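UTP-glucose-1-phosphate uridylyltransferase 2 (PDB 3GUE) probably catalyses formation of UDP-glucose and diphosphate from UTP and glucose 1-phosphate, and holds UDP-glucose in its central pocket in this crystal. Local coordinates at residues T44-E49 and V328-K333; Q100-Q105 and Q395-C400; V446-D451 and V458-L463; G202-L207 and E312-M317. All coordinates share one frame; numbering follows the deposited sequence.

The four contacts illustrate packing of different kinds, two near the UDP-glucose pocket and two remote from it. Interaction 1, a water-bridged loop-to-strand contact, and interaction 2, a small apolar cluster beside a hairpin, lie on opposite sides of the chain's centre, with their centres about 34 Å apart. The side chains of Val-328 and Val-101 are each about 12 Å from the bound UDP-glucose. Interaction 4 joins two helices away from the annotated sites; helix 310-319 precedes strand 329-334 of interaction 1, and their contact centres are about 29 Å apart. Interaction 3 lies in the C-terminal region, with its centre about 23 Å from that of interaction 2 and about 51 Å from that of interaction 4.

Interaction 1: residues T44-E49 and V328-K333; sequences TGYIPE and VMRNPK
The carbonyl oxygen of Thr-44 is gripped by two waters, and both lead on to Arg-330. Water 1 donates to Thr-44 O at 3.0 Å and accepts from Arg-330 N at 2.9 Å. Water 2 also donates to Thr-44 O, gives its second proton to Arg-330 O at 2.6 Å, and takes a longer bond of 3.2 Å from Arg-330 NH2. A third water donates to both Gly-45 O and Val-328 O, extending the wet seam along the strand.

The arginine is shaped to follow this seam. Its CG stands opposite the backbone N (chi1 -172°), and a bend at chi3 (61°) folds the guanidinium back beside Thr-44, whose CA sits 3.8 Å above the centre of one face. Water 2 lies in the plane of the same group, at its edge, so the flat cation is met from two directions. Tyr-346 and Val-39 also pack on this side chain. The threonine hydroxyl serves its own loop, closing an ST turn by accepting from Tyr-46 N at 3.1 Å. Next to it, Gly-45 brings its CA to 3.5 Å from Val-328 O, an approach suited to a residue with no side chain.

Met-329, Asn-331 and Lys-333 turn their backbone bonds to strand 344-349, whereas Arg-330 presents its N and O to water along the outer edge of the four-stranded antiparallel sheet. The loop therefore meets that edge through solvent rather than by adding a strand: water bridges carry the polar link, while Thr-44 packs over the guanidinium face.

Interaction 2: residues Q100-Q105 and Q395-C400; sequences QVKNGQ and QRLVLC
Val-101 turns CG1 to the side opposite its backbone N (chi1 169°), while Leu-397 places CG beside its own N (chi1 -81°), and the two branched chains meet head-on. Val-101 CG1 and Leu-397 CD2 come within 3.5 Å, a close contact of methyl tips. Lys-102 reaches the same methyl from another direction: its chain runs nearly straight until chi4 (64°), where it bends and leaves NZ 3.3 Å from Leu-397 CD2. The polar partner of that ammonium is Leu-384 O of helix 378-385, to which it is hydrogen-bonded. Leu-397 CD2 thus touches both a valine methyl and the end of a lysine tied to a neighbouring helix.

Two consecutive residues can point toward Leu-397 because the hairpin is irregular. Val-101 and Lys-102 both face Gln-105 across it; Val-101 N donates to Gln-105 O at 2.7 Å, and Lys-102 N adds a weak bond to the same oxygen. In return, Gln-105 N donates to Lys-102 O at 2.7 Å, closing the type I' turn that passes through Asn-103 and Gly-104.

Phe-107 packs against Val-101 and Phe-110 against Leu-397, both from helix 107-122, while Leu-384 touches both aliphatic chains. Strand 397-399 pairs with 389-391, so the cluster lies between two small antiparallel units. The side chain of Val-101 is about 8 Å from those of Lys-96 and Asp-221, predicted UTP-binding residues. On the 100-106 side the arrangement is that of a beta hairpin closed by a type I' turn and interrupted by a classic beta bulge.

Interaction 3: residues V446-D451 and V458-L463; sequences VEFGAD and VVIKNL
Short parallel strands stacked in successive turns, with aliphatic side chains pointing inward, mark this C-terminal region as consistent with the left-handed beta-helix of eukaryotic UDP-glucose pyrophosphorylases, and the contact between Val-446 and Ile-460 lies in its interior. Strands 446-448 and 458-462 belong to different sheets; their axes pass 8.8 Å apart with directions 130° from each other, and they meet through side chains instead of backbone pairing.

Ile-460 divides the contact between its two branches. A chi1 of -51° sets CG1 beside the backbone N and leaves CG2 opposite it, and the CG2 methyl nestles against the fork of Val-446, 3.7 Å from CG2 and 3.9 Å from CG1. The longer branch goes the other way and sets CD1 3.9 Å from Phe-448 CZ, an oblique approach to the ring. Asn-462 and Val-446 lie alongside, pointing in opposite directions, with Asn-462 CB 4.1 Å from Val-446 CG2.

The buried amide of Asn-462 is satisfied by the chain around it: ND2 donates to Leu-445 O and Glu-466 O, and OD1 accepts from Lys-464 N. Leu-468 and Ile-470 from strand 468-470, the parallel partner of 446-448, pack against Ile-460 as well, and Leu-468 also touches Val-446 and Asn-462. In its own sheet, strand 458-462 runs between 437-443 and 480-483.

Interaction 4: residues G202-L207 and E312-M317; sequences GKLDYL and ELKKMM
Leu-204 and Leu-313 meet at a slant through one methyl each, Leu-204 CD2 lying 3.8 Å from Leu-313 CD2. The same methyl of Leu-204 also rests on the other helix itself, 3.8 Å from Lys-314 CA and 3.9 Å from Lys-314 CB. It thus touches a leucine branch and the root of the next residue, a lysine. Both leucines extend CG opposite the backbone N (chi1 -177° for Leu-204), which sends the branches out from each helix toward its partner.

Asp-205 and Lys-314 form the more exposed half of the contact, and their side chains stand about perpendicular. The lysine is bent at chi2 and chi4, so that its methylenes, rather than its nitrogen, come nearest the carboxylate: Asp-205 OD1 is 3.3 Å from Lys-314 CE and 3.5 Å from CD. The ion pair from OD1 to Lys-314 NZ is long, at 3.8 Å, and Asp-318 OD2 offers the same ammonium a second, weak ionic partner. The charges are thus loosely paired, while the leucine methyls are in direct van der Waals contact.

The two helices run in broadly opposed directions but well inclined, with segment axes 10.8 Å apart and a signed crossing angle of -137°. Gly-202, with positive phi, ends helix 194-201 and stands at the N-cap of helix 203-209. Tyr-195 of the earlier helix packs on Leu-313, as does Phe-359 from a loop, while Lys-203 and Leu-207 touch Met-129 of strand 128-132, so helix 203-209 packs on the central mixed sheet, with helix 310-319 beside it.

Interaction 1: residues T44-E49 and V328-K333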
loop_
_atom_site.group_PDB
_atom_site.type_symbol
_atom_site.label_atom_id
_atom_site.label_comp_id
_atom_site.label_asym_id
_atom_site.label_seq_id
_atom_site.Cartn_x
_atom_site.Cartn_y
_atom_site.Cartn_z
ATOM N N THR A 44 -13.033 -18.279 -3.134
ATOM C CA THR A 44 -12.944 -17.028 -3.912
ATOM C C THR A 44 -12.134 -15.951 -3.203
ATOM O O THR A 44 -11.616 -15.011 -3.829
ATOM C CB THR A 44 -14.335 -16.478 -4.261
ATOM O OG1 THR A 44 -14.993 -16.101 -3.053
ATOM C CG2 THR A 44 -15.181 -17.516 -5.009
ATOM N N GLY A 45 -12.019 -16.109 -1.894
ATOM C CA GLY A 45 -11.452 -15.082 -1.027
ATOM C C GLY A 45 -12.401 -13.925 -0.733
ATOM O O GLY A 45 -11.996 -12.928 -0.114
ATOM N N TYR A 46 -13.664 -14.045 -1.165
ATOM C CA TYR A 46 -14.581 -12.908 -1.083
ATOM C C TYR A 46 -15.195 -12.708 0.293
ATOM O O TYR A 46 -15.482 -13.673 1.017
ATOM C CB TYR A 46 -15.721 -12.992 -2.096
ATOM C CG TYR A 46 -15.348 -12.786 -3.551
ATOM C CD1 TYR A 46 -14.311 -11.940 -3.931
ATOM C CD2 TYR A 46 -16.074 -13.414 -4.550
ATOM C CE1 TYR A 46 -13.990 -11.767 -5.269
ATOM C CE2 TYR A 46 -15.773 -13.246 -5.867
ATOM C CZ TYR A 46 -14.728 -12.424 -6.229
ATOM O OH TYR A 46 -14.443 -12.291 -7.572
ATOM N N ILE A 47 -15.474 -11.442 0.590
ATOM C CA ILE A 47 -16.193 -11.019 1.789
ATOM C C ILE A 47 -17.494 -10.324 1.346
ATOM O O ILE A 47 -17.500 -9.111 1.132
ATOM C CB ILE A 47 -15.315 -10.076 2.653
ATOM C CG1 ILE A 47 -14.071 -10.829 3.152
ATOM C CG2 ILE A 47 -16.120 -9.437 3.820
ATOM C CD1 ILE A 47 -12.965 -9.927 3.685
ATOM N N PRO A 48 -18.583 -11.099 1.167
ATOM C CA PRO A 48 -19.828 -10.531 0.641
ATOM C C PRO A 48 -20.469 -9.582 1.643
ATOM O O PRO A 48 -20.403 -9.837 2.851
ATOM C CB PRO A 48 -20.715 -11.758 0.423
ATOM C CG PRO A 48 -19.796 -12.918 0.478
ATOM C CD PRO A 48 -18.737 -12.535 1.441
ATOM N N GLU A 49 -21.061 -8.497 1.133
ATOM C CA GLU A 49 -21.673 -7.448 1.967
ATOM C C GLU A 49 -22.529 -8.033 3.066
ATOM O O GLU A 49 -22.574 -7.502 4.175
ATOM C CB GLU A 49 -22.499 -6.466 1.116
ATOM C CG GLU A 49 -22.969 -5.192 1.863
ATOM C CD GLU A 49 -21.816 -4.269 2.219
ATOM O OE1 GLU A 49 -20.747 -4.392 1.586
ATOM O OE2 GLU A 49 -21.980 -3.423 3.127
ATOM N N VAL A 328 -6.738 -15.601 2.559
ATOM C CA VAL A 328 -6.101 -15.587 1.254
ATOM C C VAL A 328 -7.013 -14.828 0.300
ATOM O O VAL A 328 -8.228 -14.990 0.340
ATOM C CB VAL A 328 -5.798 -17.000 0.709
ATOM C CG1 VAL A 328 -7.102 -17.844 0.527
ATOM C CG2 VAL A 328 -5.014 -16.899 -0.597
ATOM N N MET A 329 -6.407 -13.972 -0.528
ATOM C CA MET A 329 -7.150 -13.222 -1.523
ATOM C C MET A 329 -6.743 -13.823 -2.862
ATOM O O MET A 329 -5.560 -14.024 -3.120
ATOM C CB MET A 329 -6.784 -11.729 -1.465
ATOM C CG MET A 329 -6.790 -11.127 -0.046
ATOM S SD MET A 329 -6.708 -9.321 -0.027
ATOM C CE MET A 329 -5.006 -9.003 -0.527
ATOM N N ARG A 330 -7.730 -14.112 -3.700
ATOM C CA ARG A 330 -7.502 -14.858 -4.932
ATOM C C ARG A 330 -7.684 -13.873 -6.060
ATOM O O ARG A 330 -8.803 -13.611 -6.492
ATOM C CB ARG A 330 -8.493 -16.027 -5.028
ATOM C CG ARG A 330 -8.252 -17.008 -6.188
ATOM C CD ARG A 330 -9.531 -17.735 -6.541
ATOM N NE ARG A 330 -10.576 -16.811 -6.980
ATOM C CZ ARG A 330 -11.742 -17.175 -7.512
ATOM N NH1 ARG A 330 -12.030 -18.462 -7.714
ATOM N NH2 ARG A 330 -12.626 -16.247 -7.857
ATOM N N ASN A 331 -6.566 -13.305 -6.490
ATOM C CA ASN A 331 -6.525 -12.170 -7.408
ATOM C C ASN A 331 -6.350 -12.596 -8.874
ATOM O O ASN A 331 -5.262 -13.016 -9.265
ATOM C CB ASN A 331 -5.364 -11.231 -6.987
ATOM C CG ASN A 331 -5.614 -9.772 -7.325
ATOM O OD1 ASN A 331 -6.700 -9.381 -7.745
ATOM N ND2 ASN A 331 -4.602 -8.950 -7.109
ATOM N N PRO A 332 -7.410 -12.460 -9.697
ATOM C CA PRO A 332 -7.350 -12.923 -11.088
ATOM C C PRO A 332 -6.630 -11.884 -11.946
ATOM O O PRO A 332 -6.874 -10.686 -11.787
ATOM C CB PRO A 332 -8.831 -13.012 -11.471
ATOM C CG PRO A 332 -9.455 -11.868 -10.698
ATOM C CD PRO A 332 -8.716 -11.835 -9.384
ATOM N N LYS A 333 -5.741 -12.336 -12.827
ATOM C CA LYS A 333 -4.931 -11.481 -13.701
ATOM C C LYS A 333 -4.625 -12.263 -14.974
ATOM O O LYS A 333 -4.996 -13.419 -15.107
ATOM C CB LYS A 333 -3.570 -11.140 -13.055
ATOM C CG LYS A 333 -3.566 -10.292 -11.782
ATOM C CD LYS A 333 -3.903 -8.864 -12.027
ATOM C CE LYS A 333 -3.968 -8.092 -10.696
ATOM N NZ LYS A 333 -4.604 -6.761 -10.884
HETATM O O HOH W 1 -10.143 -12.537 -3.186
HETATM O O HOH W 2 -11.410 -13.641 -6.491
HETATM O O HOH W 3 -10.379 -13.516 1.711
#

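Interaction 2: residues Q100-Q105 and Q395-C400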
loop_
_atom_site.group_PDB
_atom_site.type_symbol
_atom_site.label_atom_id
_atom_site.label_comp_id
_atom_site.label_asym_id
_atom_site.label_seq_id
_atom_site.Cartn_x
_atom_site.Cartn_y
_atom_site.Cartn_z
ATOM N N GLN A 100 9.321 9.616 -9.566
ATOM C CA GLN A 100 9.554 11.012 -9.175
ATOM C C GLN A 100 8.268 11.576 -8.585
ATOM O O GLN A 100 7.161 11.316 -9.096
ATOM C CB GLN A 100 10.040 11.899 -10.351
ATOM C CG GLN A 100 11.463 11.589 -10.901
ATOM C CD GLN A 100 12.006 12.604 -11.964
ATOM O OE1 GLN A 100 11.359 12.894 -12.993
ATOM N NE2 GLN A 100 13.228 13.111 -11.723
ATOM N N VAL A 101 8.422 12.365 -7.522
ATOM C CA VAL A 101 7.292 12.914 -6.762
ATOM C C VAL A 101 7.260 14.462 -6.824
ATOM O O VAL A 101 6.303 15.030 -7.332
ATOM C CB VAL A 101 7.271 12.310 -5.327
ATOM C CG1 VAL A 101 6.300 13.017 -4.430
ATOM C CG2 VAL A 101 6.850 10.862 -5.394
ATOM N N LYS A 102 8.331 15.109 -6.361
ATOM C CA LYS A 102 8.505 16.565 -6.416
ATOM C C LYS A 102 9.996 16.853 -6.543
ATOM O O LYS A 102 10.803 16.124 -5.989
ATOM C CB LYS A 102 7.992 17.226 -5.133
ATOM C CG LYS A 102 6.480 17.142 -4.913
ATOM C CD LYS A 102 5.960 18.259 -4.060
ATOM C CE LYS A 102 4.458 18.287 -4.091
ATOM N NZ LYS A 102 3.956 17.039 -3.480
ATOM N N ASN A 103 10.365 17.909 -7.258
ATOM C CA ASN A 103 11.750 18.399 -7.275
ATOM C C ASN A 103 12.839 17.416 -7.764
ATOM O O ASN A 103 14.023 17.546 -7.391
ATOM C CB ASN A 103 12.125 18.916 -5.870
ATOM C CG ASN A 103 11.059 19.829 -5.270
ATOM O OD1 ASN A 103 10.569 19.580 -4.161
ATOM N ND2 ASN A 103 10.692 20.891 -6.004
ATOM N N GLY A 104 12.461 16.431 -8.573
ATOM C CA GLY A 104 13.380 15.325 -8.886
ATOM C C GLY A 104 13.619 14.378 -7.714
ATOM O O GLY A 104 14.502 13.524 -7.758
ATOM N N GLN A 105 12.825 14.525 -6.661
ATOM C CA GLN A 105 12.847 13.592 -5.521
ATOM C C GLN A 105 11.805 12.486 -5.714
ATOM O O GLN A 105 10.653 12.757 -6.048
ATOM C CB GLN A 105 12.616 14.332 -4.179
ATOM C CG GLN A 105 13.550 15.552 -3.934
ATOM C CD GLN A 105 15.006 15.162 -3.787
ATOM O OE1 GLN A 105 15.719 14.978 -4.775
ATOM N NE2 GLN A 105 15.467 15.060 -2.545
ATOM N N GLN A 395 9.837 16.635 6.297
ATOM C CA GLN A 395 9.949 15.960 4.990
ATOM C C GLN A 395 8.795 15.029 4.610
ATOM O O GLN A 395 8.955 14.131 3.792
ATOM C CB GLN A 395 11.306 15.252 4.853
ATOM C CG GLN A 395 12.529 16.183 5.038
ATOM C CD GLN A 395 12.718 17.160 3.902
ATOM O OE1 GLN A 395 11.851 17.321 3.025
ATOM N NE2 GLN A 395 13.863 17.814 3.897
ATOM N N ARG A 396 7.628 15.238 5.207
ATOM C CA ARG A 396 6.459 14.444 4.859
ATOM C C ARG A 396 5.737 15.163 3.727
ATOM O O ARG A 396 6.001 16.340 3.460
ATOM C CB ARG A 396 5.540 14.227 6.072
ATOM C CG ARG A 396 6.120 13.285 7.122
ATOM C CD ARG A 396 5.100 12.890 8.193
ATOM N NE ARG A 396 4.588 14.059 8.891
ATOM C CZ ARG A 396 3.316 14.442 8.881
ATOM N NH1 ARG A 396 2.414 13.718 8.228
ATOM N NH2 ARG A 396 2.946 15.541 9.546
ATOM N N LEU A 397 4.886 14.442 3.023
ATOM C CA LEU A 397 3.967 15.054 2.064
ATOM C C LEU A 397 2.574 15.023 2.641
ATOM O O LEU A 397 2.108 13.982 3.115
ATOM C CB LEU A 397 4.026 14.353 0.718
ATOM C CG LEU A 397 5.212 14.846 -0.107
ATOM C CD1 LEU A 397 6.517 14.257 0.354
ATOM C CD2 LEU A 397 5.007 14.529 -1.540
ATOM N N VAL A 398 1.913 16.174 2.618
ATOM C CA VAL A 398 0.606 16.322 3.286
ATOM C C VAL A 398 -0.331 17.197 2.439
ATOM O O VAL A 398 0.104 18.120 1.753
ATOM C CB VAL A 398 0.754 16.974 4.675
ATOM C CG1 VAL A 398 1.677 16.110 5.595
ATOM C CG2 VAL A 398 1.290 18.375 4.536
ATOM N N LEU A 399 -1.620 16.882 2.507
ATOM C CA LEU A 399 -2.635 17.615 1.775
ATOM C C LEU A 399 -2.614 19.058 2.278
ATOM O O LEU A 399 -2.420 19.305 3.473
ATOM C CB LEU A 399 -4.020 16.977 2.019
ATOM C CG LEU A 399 -5.198 17.540 1.226
ATOM C CD1 LEU A 399 -5.103 17.183 -0.237
ATOM C CD2 LEU A 399 -6.493 17.000 1.817
ATOM N N CYS A 400 -2.757 19.991 1.350
ATOM C CA CYS A 400 -2.850 21.408 1.639
ATOM C C CYS A 400 -4.050 21.759 2.523
ATOM O O CYS A 400 -5.095 21.068 2.520
ATOM C CB CYS A 400 -2.884 22.222 0.338
ATOM S SG CYS A 400 -4.401 22.035 -0.656
#

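Interaction 3: residues V446-D451 and V458-L463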
loop_
_atom_site.group_PDB
_atom_site.type_symbol
_atom_site.label_atom_id
_atom_site.label_comp_id
_atom_site.label_asym_id
_atom_site.label_seq_id
_atom_site.Cartn_x
_atom_site.Cartn_y
_atom_site.Cartn_z
ATOM N N VAL A 446 -6.081 14.035 -23.644
ATOM C CA VAL A 446 -6.004 15.392 -23.090
ATOM C C VAL A 446 -4.583 15.628 -22.621
ATOM O O VAL A 446 -3.926 14.726 -22.080
ATOM C CB VAL A 446 -7.045 15.616 -21.919
ATOM C CG1 VAL A 446 -6.757 16.851 -21.097
ATOM C CG2 VAL A 446 -8.490 15.653 -22.444
ATOM N N GLU A 447 -4.108 16.852 -22.848
ATOM C CA GLU A 447 -2.729 17.238 -22.547
ATOM C C GLU A 447 -2.663 18.641 -21.913
ATOM O O GLU A 447 -2.910 19.643 -22.592
ATOM C CB GLU A 447 -1.877 17.172 -23.816
ATOM C CG GLU A 447 -1.605 15.750 -24.370
ATOM C CD GLU A 447 -0.718 15.743 -25.603
ATOM O OE1 GLU A 447 0.023 16.729 -25.849
ATOM O OE2 GLU A 447 -0.755 14.736 -26.340
ATOM N N PHE A 448 -2.353 18.693 -20.616
ATOM C CA PHE A 448 -2.080 19.958 -19.917
ATOM C C PHE A 448 -0.784 20.561 -20.402
ATOM O O PHE A 448 0.183 19.842 -20.642
ATOM C CB PHE A 448 -1.980 19.763 -18.395
ATOM C CG PHE A 448 -3.291 19.464 -17.739
ATOM C CD1 PHE A 448 -4.242 20.474 -17.552
ATOM C CD2 PHE A 448 -3.587 18.172 -17.320
ATOM C CE1 PHE A 448 -5.471 20.196 -16.953
ATOM C CE2 PHE A 448 -4.830 17.870 -16.706
ATOM C CZ PHE A 448 -5.768 18.882 -16.527
ATOM N N GLY A 449 -0.792 21.884 -20.558
ATOM C CA GLY A 449 0.414 22.666 -20.730
ATOM C C GLY A 449 0.770 23.260 -19.376
ATOM O O GLY A 449 0.436 22.688 -18.330
ATOM N N ALA A 450 1.415 24.423 -19.405
ATOM C CA ALA A 450 2.030 25.016 -18.220
ATOM C C ALA A 450 1.123 25.988 -17.449
ATOM O O ALA A 450 0.244 26.655 -18.021
ATOM C CB ALA A 450 3.384 25.681 -18.593
ATOM N N ASP A 451 1.339 26.011 -16.135
ATOM C CA ASP A 451 0.640 26.884 -15.174
ATOM C C ASP A 451 -0.889 26.929 -15.337
ATOM O O ASP A 451 -1.522 27.966 -15.162
ATOM C CB ASP A 451 1.288 28.276 -15.156
ATOM C CG ASP A 451 2.802 28.204 -14.965
ATOM O OD1 ASP A 451 3.291 28.458 -13.841
ATOM O OD2 ASP A 451 3.507 27.860 -15.937
ATOM N N VAL A 458 -14.100 20.414 -12.023
ATOM C CA VAL A 458 -13.740 20.512 -13.443
ATOM C C VAL A 458 -13.914 19.199 -14.215
ATOM O O VAL A 458 -13.441 18.148 -13.784
ATOM C CB VAL A 458 -12.317 21.090 -13.621
ATOM C CG1 VAL A 458 -11.798 20.976 -15.088
ATOM C CG2 VAL A 458 -12.298 22.533 -13.169
ATOM N N VAL A 459 -14.594 19.275 -15.364
ATOM C CA VAL A 459 -14.673 18.149 -16.291
ATOM C C VAL A 459 -13.971 18.499 -17.635
ATOM O O VAL A 459 -14.158 19.602 -18.191
ATOM C CB VAL A 459 -16.155 17.671 -16.514
ATOM C CG1 VAL A 459 -16.222 16.453 -17.456
ATOM C CG2 VAL A 459 -16.852 17.338 -15.164
ATOM N N ILE A 460 -13.159 17.571 -18.147
ATOM C CA ILE A 460 -12.525 17.738 -19.464
ATOM C C ILE A 460 -12.747 16.476 -20.308
ATOM O O ILE A 460 -12.117 15.453 -20.050
ATOM C CB ILE A 460 -10.983 18.052 -19.355
ATOM C CG1 ILE A 460 -10.707 19.211 -18.381
ATOM C CG2 ILE A 460 -10.375 18.365 -20.750
ATOM C CD1 ILE A 460 -9.181 19.549 -18.186
ATOM N N LYS A 461 -13.619 16.572 -21.321
ATOM C CA LYS A 461 -13.941 15.475 -22.236
ATOM C C LYS A 461 -13.509 15.749 -23.674
ATOM O O LYS A 461 -14.000 16.687 -24.313
ATOM C CB LYS A 461 -15.451 15.242 -22.264
ATOM C CG LYS A 461 -15.977 14.274 -21.250
ATOM C CD LYS A 461 -17.347 13.755 -21.726
ATOM C CE LYS A 461 -17.748 12.480 -21.004
ATOM N NZ LYS A 461 -17.097 11.283 -21.621
ATOM N N ASN A 462 -12.617 14.921 -24.194
ATOM C CA ASN A 462 -12.270 15.003 -25.612
ATOM C C ASN A 462 -12.811 13.811 -26.412
ATOM O O ASN A 462 -12.558 12.648 -26.091
ATOM C CB ASN A 462 -10.762 15.213 -25.792
ATOM C CG ASN A 462 -10.336 15.243 -27.244
ATOM O OD1 ASN A 462 -11.078 15.706 -28.128
ATOM N ND2 ASN A 462 -9.124 14.755 -27.502
ATOM N N LEU A 463 -13.591 14.130 -27.436
ATOM C CA LEU A 463 -14.248 13.145 -28.283
ATOM C C LEU A 463 -13.598 13.137 -29.665
ATOM O O LEU A 463 -13.959 12.337 -30.535
ATOM C CB LEU A 463 -15.748 13.454 -28.387
ATOM C CG LEU A 463 -16.549 13.163 -27.122
ATOM C CD1 LEU A 463 -17.644 14.200 -26.934
ATOM C CD2 LEU A 463 -17.151 11.754 -27.166
#

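Interaction 4: residues G202-L207 and E312-M317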
loop_
_atom_site.group_PDB
_atom_site.type_symbol
_atom_site.label_atom_id
_atom_site.label_comp_id
_atom_site.label_asym_id
_atom_site.label_seq_id
_atom_site.Cartn_x
_atom_site.Cartn_y
_atom_site.Cartn_z
ATOM N N GLY A 202 14.864 -14.613 10.728
ATOM C CA GLY A 202 15.676 -14.436 11.933
ATOM C C GLY A 202 15.819 -12.962 12.276
ATOM O O GLY A 202 16.484 -12.616 13.240
ATOM N N LYS A 203 15.197 -12.092 11.479
ATOM C CA LYS A 203 15.194 -10.654 11.783
ATOM C C LYS A 203 14.393 -10.390 13.074
ATOM O O LYS A 203 14.838 -9.619 13.901
ATOM C CB LYS A 203 14.648 -9.783 10.621
ATOM C CG LYS A 203 15.719 -9.256 9.647
ATOM C CD LYS A 203 16.608 -8.180 10.312
ATOM C CE LYS A 203 17.347 -7.329 9.279
ATOM N NZ LYS A 203 18.662 -7.878 8.969
ATOM N N LEU A 204 13.252 -11.060 13.239
ATOM C CA LEU A 204 12.426 -10.878 14.438
ATOM C C LEU A 204 13.196 -11.229 15.730
ATOM O O LEU A 204 13.258 -10.415 16.641
ATOM C CB LEU A 204 11.116 -11.663 14.367
ATOM C CG LEU A 204 10.199 -11.427 15.589
ATOM C CD1 LEU A 204 9.800 -9.950 15.734
ATOM C CD2 LEU A 204 8.992 -12.322 15.549
ATOM N N ASP A 205 13.759 -12.427 15.797
ATOM C CA ASP A 205 14.653 -12.819 16.900
ATOM C C ASP A 205 15.841 -11.891 17.105
ATOM O O ASP A 205 16.232 -11.625 18.250
ATOM C CB ASP A 205 15.193 -14.224 16.668
ATOM C CG ASP A 205 14.139 -15.288 16.844
ATOM O OD1 ASP A 205 13.282 -15.125 17.738
ATOM O OD2 ASP A 205 14.181 -16.292 16.092
ATOM N N TYR A 206 16.438 -11.439 16.003
ATOM C CA TYR A 206 17.530 -10.476 16.070
ATOM C C TYR A 206 17.108 -9.148 16.726
ATOM O O TYR A 206 17.753 -8.706 17.679
ATOM C CB TYR A 206 18.193 -10.236 14.698
ATOM C CG TYR A 206 19.290 -9.197 14.786
ATOM C CD1 TYR A 206 20.513 -9.500 15.399
ATOM C CD2 TYR A 206 19.092 -7.899 14.314
ATOM C CE1 TYR A 206 21.518 -8.542 15.510
ATOM C CE2 TYR A 206 20.096 -6.936 14.415
ATOM C CZ TYR A 206 21.297 -7.253 15.017
ATOM O OH TYR A 206 22.303 -6.300 15.130
ATOM N N LEU A 207 16.047 -8.517 16.213
ATOM C CA LEU A 207 15.491 -7.268 16.812
ATOM C C LEU A 207 15.091 -7.390 18.299
ATOM O O LEU A 207 15.449 -6.545 19.116
ATOM C CB LEU A 207 14.292 -6.748 16.012
ATOM C CG LEU A 207 14.451 -6.294 14.568
ATOM C CD1 LEU A 207 13.083 -6.092 13.914
ATOM C CD2 LEU A 207 15.271 -5.019 14.518
ATOM N N GLU A 312 4.695 -9.927 21.085
ATOM C CA GLU A 312 3.386 -10.548 20.814
ATOM C C GLU A 312 3.401 -11.316 19.479
ATOM O O GLU A 312 2.919 -12.448 19.402
ATOM C CB GLU A 312 2.238 -9.536 20.831
ATOM C CG GLU A 312 1.916 -8.942 22.212
ATOM C CD GLU A 312 1.710 -9.997 23.297
ATOM O OE1 GLU A 312 1.124 -11.064 22.997
ATOM O OE2 GLU A 312 2.139 -9.757 24.448
ATOM N N LEU A 313 3.952 -10.705 18.433
ATOM C CA LEU A 313 4.130 -11.437 17.173
ATOM C C LEU A 313 4.935 -12.705 17.369
ATOM O O LEU A 313 4.566 -13.767 16.856
ATOM C CB LEU A 313 4.768 -10.568 16.089
ATOM C CG LEU A 313 4.995 -11.275 14.763
ATOM C CD1 LEU A 313 3.678 -11.482 13.989
ATOM C CD2 LEU A 313 6.077 -10.579 13.888
ATOM N N LYS A 314 6.022 -12.608 18.126
ATOM C CA LYS A 314 6.884 -13.752 18.345
ATOM C C LYS A 314 6.103 -14.885 19.001
ATOM O O LYS A 314 6.161 -16.034 18.547
ATOM C CB LYS A 314 8.086 -13.354 19.209
ATOM C CG LYS A 314 8.921 -14.518 19.707
ATOM C CD LYS A 314 9.855 -15.086 18.642
ATOM C CE LYS A 314 10.528 -16.369 19.155
ATOM N NZ LYS A 314 11.035 -16.187 20.567
ATOM N N LYS A 315 5.370 -14.540 20.063
ATOM C CA LYS A 315 4.524 -15.483 20.808
ATOM C C LYS A 315 3.430 -16.117 19.943
ATOM O O LYS A 315 3.147 -17.305 20.078
ATOM C CB LYS A 315 3.909 -14.789 22.039
ATOM C CG LYS A 315 4.952 -14.396 23.079
ATOM C CD LYS A 315 4.393 -13.444 24.142
ATOM C CE LYS A 315 3.741 -14.191 25.288
ATOM N NZ LYS A 315 3.446 -13.297 26.460
ATOM N N MET A 316 2.826 -15.333 19.052
ATOM C CA MET A 316 1.828 -15.875 18.126
ATOM C C MET A 316 2.463 -16.851 17.133
ATOM O O MET A 316 1.986 -17.982 16.981
ATOM C CB MET A 316 1.089 -14.754 17.404
ATOM C CG MET A 316 -0.257 -15.165 16.778
ATOM S SD MET A 316 -1.177 -13.724 16.179
ATOM C CE MET A 316 -0.604 -12.478 17.344
ATOM N N MET A 317 3.558 -16.429 16.498
ATOM C CA MET A 317 4.227 -17.232 15.475
ATOM C C MET A 317 4.680 -18.584 16.037
ATOM O O MET A 317 4.475 -19.613 15.395
ATOM C CB MET A 317 5.406 -16.479 14.825
ATOM C CG MET A 317 5.048 -15.197 14.062
ATOM S SD MET A 317 3.904 -15.349 12.690
ATOM C CE MET A 317 4.954 -16.114 11.459
#